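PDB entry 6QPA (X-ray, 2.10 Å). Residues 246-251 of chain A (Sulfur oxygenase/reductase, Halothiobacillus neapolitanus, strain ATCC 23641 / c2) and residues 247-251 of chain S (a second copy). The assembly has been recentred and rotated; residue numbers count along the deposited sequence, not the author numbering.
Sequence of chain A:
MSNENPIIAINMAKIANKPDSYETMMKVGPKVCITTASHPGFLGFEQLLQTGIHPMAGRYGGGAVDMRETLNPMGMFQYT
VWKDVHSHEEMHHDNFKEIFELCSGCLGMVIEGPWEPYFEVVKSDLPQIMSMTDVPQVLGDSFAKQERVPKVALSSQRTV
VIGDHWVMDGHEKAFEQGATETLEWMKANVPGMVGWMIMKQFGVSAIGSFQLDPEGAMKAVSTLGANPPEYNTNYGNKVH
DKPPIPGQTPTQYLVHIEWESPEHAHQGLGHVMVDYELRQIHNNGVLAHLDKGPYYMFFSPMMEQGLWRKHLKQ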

# COMPACT_ATOMS: atom_id res chain seq x y z
N PRO A 246 -15.34 47.55 47.58
CA PRO A 246 -15.63 46.80 48.81
C PRO A 246 -15.54 45.30 48.59
O PRO A 246 -15.75 44.80 47.48
CB PRO A 246 -17.07 47.21 49.16
CG PRO A 246 -17.30 48.49 48.40
CD PRO A 246 -16.46 48.41 47.16
N GLY A 247 -15.24 44.57 49.66
CA GLY A 247 -15.33 43.12 49.61
C GLY A 247 -16.74 42.67 49.30
O GLY A 247 -17.73 43.33 49.64
N GLN A 248 -16.86 41.54 48.61
CA GLN A 248 -18.20 41.08 48.31
C GLN A 248 -18.90 40.62 49.58
O GLN A 248 -18.26 40.26 50.58
CB GLN A 248 -18.16 39.92 47.32
CG GLN A 248 -17.68 38.62 47.96
CD GLN A 248 -18.04 37.45 47.10
OE1 GLN A 248 -17.52 37.31 45.99
NE2 GLN A 248 -18.98 36.62 47.58
N THR A 249 -20.24 40.66 49.54
CA THR A 249 -21.03 39.91 50.51
C THR A 249 -21.94 38.96 49.74
O THR A 249 -22.34 39.26 48.61
CB THR A 249 -21.89 40.79 51.45
OG1 THR A 249 -23.02 41.32 50.75
CG2 THR A 249 -21.07 41.95 52.06
N PRO A 250 -22.23 37.76 50.29
CA PRO A 250 -21.72 37.16 51.53
C PRO A 250 -20.19 37.06 51.53
O PRO A 250 -19.60 36.93 50.46
CB PRO A 250 -22.35 35.76 51.53
CG PRO A 250 -23.56 35.88 50.68
CD PRO A 250 -23.20 36.88 49.61
N THR A 251 -19.59 37.15 52.70
CA THR A 251 -18.14 37.14 52.81
C THR A 251 -17.54 35.90 52.18
O THR A 251 -17.95 34.77 52.48
CB THR A 251 -17.73 37.20 54.28
OG1 THR A 251 -18.33 38.35 54.89
CG2 THR A 251 -16.23 37.26 54.39
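Chain S 247-251: GQTPT

Residues 247-251 of chain S lie antiparallel to their counterparts in chain A, and the two copies meet at the same residue, T249, whose CA atoms are 5.1 Å apart. Neither segment forms a regular helix or strand here. The backbone is nonetheless extended: T249(S), at phi/psi -122/146, falls in the beta region, while G247(S), Q248(S), P250(S) and T251(S) keep phi between about -55 and -70 with psi from 130 to 154. The peptide bond before P250(S) is cis, as it is before P250(A).

The two threonines cover the most surface, about 60 Å² each, and make a single antiparallel bridge. T249(A) N donates to T249(S) O at 2.9 Å, and T249(S) N returns the bond to T249(A) O at 3.0 Å. Each carbonyl also receives a CA-H...O contact: Q248(A) CA lies 3.2 Å from T249(S) O, and Q248(S) CA lies 3.2 Å from T249(A) O. The bridge uses backbone atoms alone; what threonine adds is a hydroxyl on a short side chain. Its CA-to-CB bond points sideways, and the p rotamer (chi1 near +73°) places OG1 within reach of its counterpart. T249(A) OG1 and T249(S) OG1 are hydrogen-bonded at 2.7 Å. Two waters extend this polar link, one joining T249(S) OG1 to G247(A) O, the other T249(A) OG1 to G247(S) O.

P250(S) covers the next largest area. Its ring nitrogen carries no hydrogen and so offers no donor; its ring contributes packing, with P250(S) CD 4.4 Å from Q248(A) CA, and P250(A) CD approaches Q248(S) CA at 4.3 Å. Within chain S, the long side chain of Q248(S) reaches back to its own segment, where NE2 donates to P250(S) O at 3.1 Å. This ties together the residues flanking T249(S), both buried, and gives the side-chain NE2 of Q248(S) an acceptor and P250(S) O a donor.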

# COMPACT_ATOMS: atom_id res chain seq x y z
N GLY S 247 -29.23 38.60 48.34
CA GLY S 247 -28.54 38.95 47.10
C GLY S 247 -27.12 39.38 47.38
O GLY S 247 -26.81 39.94 48.44
N GLN S 248 -26.23 39.11 46.43
CA GLN S 248 -24.85 39.52 46.63
C GLN S 248 -24.72 41.04 46.58
O GLN S 248 -25.54 41.74 45.97
CB GLN S 248 -23.95 38.91 45.57
CG GLN S 248 -24.12 39.57 44.23
CD GLN S 248 -22.99 39.24 43.28
OE1 GLN S 248 -22.94 38.15 42.71
NE2 GLN S 248 -22.07 40.20 43.08
N THR S 249 -23.69 41.57 47.25
CA THR S 249 -23.22 42.92 47.01
C THR S 249 -21.75 42.85 46.59
O THR S 249 -21.02 41.96 47.04
CB THR S 249 -23.36 43.85 48.22
OG1 THR S 249 -22.38 43.50 49.21
CG2 THR S 249 -24.78 43.77 48.84
N PRO S 250 -21.29 43.74 45.70
CA PRO S 250 -22.06 44.78 44.99
C PRO S 250 -23.21 44.18 44.18
O PRO S 250 -23.09 43.06 43.67
CB PRO S 250 -21.02 45.43 44.05
CG PRO S 250 -19.68 45.07 44.65
CD PRO S 250 -19.88 43.70 45.26
N THR S 251 -24.31 44.93 44.06
CA THR S 251 -25.49 44.43 43.35
C THR S 251 -25.15 43.98 41.94
O THR S 251 -24.53 44.71 41.16
CB THR S 251 -26.54 45.54 43.31
OG1 THR S 251 -26.76 46.00 44.64
CG2 THR S 251 -27.84 45.02 42.71
O HOH W 1 -19.95 44.56 48.89
O HOH W 2 -25.14 39.83 50.64